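Local coordinates for octopine dehydrogenase (Pecten maximus, PDB 3C7A), which catalyses the NADH-dependent reductive condensation of L-arginine with pyruvate to form D-octopine, and the reverse oxidation, at residues L354-W357 against A358-K361. Residues are numbered along the deposited sequence; the frame is centred on the assembly and turned at random.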
loop_
_atom_site.group_PDB
_atom_site.type_symbol
_atom_site.label_atom_id
_atom_site.label_comp_id
_atom_site.label_asym_id
_atom_site.label_seq_id
_atom_site.Cartn_x
_atom_site.Cartn_y
_atom_site.Cartn_z
ATOM N N LEU A 354 -14.504 -12.033 9.674
ATOM C CA LEU A 354 -14.577 -11.205 8.468
ATOM C C LEU A 354 -13.888 -11.854 7.267
ATOM O O LEU A 354 -14.302 -11.644 6.126
ATOM C CB LEU A 354 -13.999 -9.804 8.731
ATOM C CG LEU A 354 -14.706 -8.911 9.761
ATOM C CD1 LEU A 354 -13.844 -7.706 10.116
ATOM C CD2 LEU A 354 -16.088 -8.460 9.277
ATOM N N ILE A 355 -12.843 -12.639 7.532
ATOM C CA ILE A 355 -12.108 -13.365 6.486
ATOM C C ILE A 355 -12.978 -14.440 5.814
ATOM O O ILE A 355 -13.012 -14.534 4.584
ATOM C CB ILE A 355 -10.784 -13.986 7.032
ATOM C CG1 ILE A 355 -9.787 -12.883 7.411
ATOM C CG2 ILE A 355 -10.151 -14.939 6.008
ATOM C CD1 ILE A 355 -8.671 -13.334 8.343
ATOM N N MET A 356 -13.683 -15.229 6.625
ATOM C CA MET A 356 -14.515 -16.332 6.123
ATOM C C MET A 356 -15.699 -15.853 5.274
ATOM O O MET A 356 -16.066 -16.504 4.291
ATOM C CB MET A 356 -15.009 -17.218 7.276
ATOM C CG MET A 356 -13.908 -17.916 8.089
ATOM S SD MET A 356 -12.860 -19.069 7.166
ATOM C CE MET A 356 -14.017 -20.384 6.779
ATOM N N TRP A 357 -16.283 -14.716 5.653
ATOM C CA TRP A 357 -17.408 -14.127 4.919
ATOM C C TRP A 357 -16.980 -13.494 3.590
ATOM O O TRP A 357 -17.658 -13.663 2.574
ATOM C CB TRP A 357 -18.145 -13.097 5.790
ATOM C CG TRP A 357 -19.334 -12.455 5.113
ATOM C CD1 TRP A 357 -20.593 -12.975 5.001
ATOM C CD2 TRP A 357 -19.369 -11.177 4.459
ATOM N NE1 TRP A 357 -21.409 -12.104 4.318
ATOM C CE2 TRP A 357 -20.685 -10.992 3.974
ATOM C CE3 TRP A 357 -18.418 -10.172 4.236
ATOM C CZ2 TRP A 357 -21.074 -9.840 3.279
ATOM C CZ3 TRP A 357 -18.805 -9.026 3.543
ATOM C CH2 TRP A 357 -20.124 -8.872 3.073
ATOM N N ALA A 358 -15.858 -12.776 3.607
ATOM C CA ALA A 358 -15.390 -12.018 2.441
ATOM C C ALA A 358 -14.867 -12.887 1.294
ATOM O O ALA A 358 -15.122 -12.583 0.125
ATOM C CB ALA A 358 -14.340 -10.992 2.855
ATOM N N GLN A 359 -14.143 -13.958 1.627
ATOM C CA GLN A 359 -13.578 -14.861 0.613
ATOM C C GLN A 359 -14.653 -15.586 -0.214
ATOM O O GLN A 359 -14.447 -15.863 -1.398
ATOM C CB GLN A 359 -12.571 -15.853 1.229
ATOM C CG GLN A 359 -13.148 -16.867 2.228
ATOM C CD GLN A 359 -12.104 -17.834 2.781
ATOM O OE1 GLN A 359 -10.907 -17.536 2.817
ATOM N NE2 GLN A 359 -12.561 -19.001 3.224
ATOM N N GLU A 360 -15.794 -15.869 0.414
ATOM C CA GLU A 360 -16.919 -16.532 -0.251
ATOM C C GLU A 360 -17.608 -15.619 -1.274
ATOM O O GLU A 360 -18.105 -16.093 -2.300
ATOM C CB GLU A 360 -17.926 -17.039 0.792
ATOM C CG GLU A 360 -18.933 -18.078 0.281
ATOM C CD GLU A 360 -20.203 -17.464 -0.306
ATOM O OE1 GLU A 360 -20.490 -16.276 -0.039
ATOM O OE2 GLU A 360 -20.923 -18.180 -1.036
ATOM N N LYS A 361 -17.630 -14.316 -0.991
ATOM C CA LYS A 361 -18.290 -13.335 -1.859
ATOM C C LYS A 361 -17.565 -13.116 -3.191
ATOM O O LYS A 361 -18.188 -12.724 -4.182
ATOM C CB LYS A 361 -18.475 -11.992 -1.137
ATOM C CG LYS A 361 -19.329 -12.047 0.138
ATOM C CD LYS A 361 -20.746 -12.570 -0.104
ATOM C CE LYS A 361 -21.661 -11.509 -0.698
ATOM N NZ LYS A 361 -23.075 -11.975 -0.745
HETATM O O HOH W 1 -16.039 -19.120 3.537
HETATM O O HOH W 2 -20.407 -14.974 2.317
#
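Leu354 O accepts the amide of Ala358 (N to O 3.2 Å), an i to i+4 bond of helix 349-362. Ala358 CB packs 3.3 Å from that same Leu354 O, and a lone methyl suits this buried spot. Ile355 O takes the next amide, Gln359 N, at 3.2 Å with an N-H...O angle of 164°. The branched side chain of Ile355 touches Met334 and Ile335 of helix 330-344, and its CG2 skirts Gln359 OE1. Met356, at the exposed side, has its chain bent twice and lies alongside Gln359, pointing the same way, SD 4.0 Å from NE2. Gln359 CG sits between its own backbone N and carbonyl carbon (chi1 65°), an uncommon choice in a helix that brings CG over the carbonyl oxygens of Ile355 and Met356. From there the chain runs out extended, and OE1 accepts the backbone N-H of Tyr366, while a water donating to Met356 O reaches NE2 only weakly. A leucine here would probably leave the Tyr366 amide without its acceptor and free the chain after the helix to shift. With CG anti to the backbone N (chi1 -179°), Trp357 lays its broad, flat indole where Lys361, one turn on, can set its own CG over one face. Lys361 CG stands 4.2 Å from the centroid of the Trp357 six-membered ring, nearly on its normal, a CH-pi contact. A long methylene chain suits this exposed place beside a partly exposed ring, greasy against the indole yet ending in an amine. A second water donates to Trp357 O and, at 2.7 Å, to Glu360 OE1. This is the i to i+4 pattern of an amphipathic alpha-helix, here in the alpha-helical domain of the opine dehydrogenases.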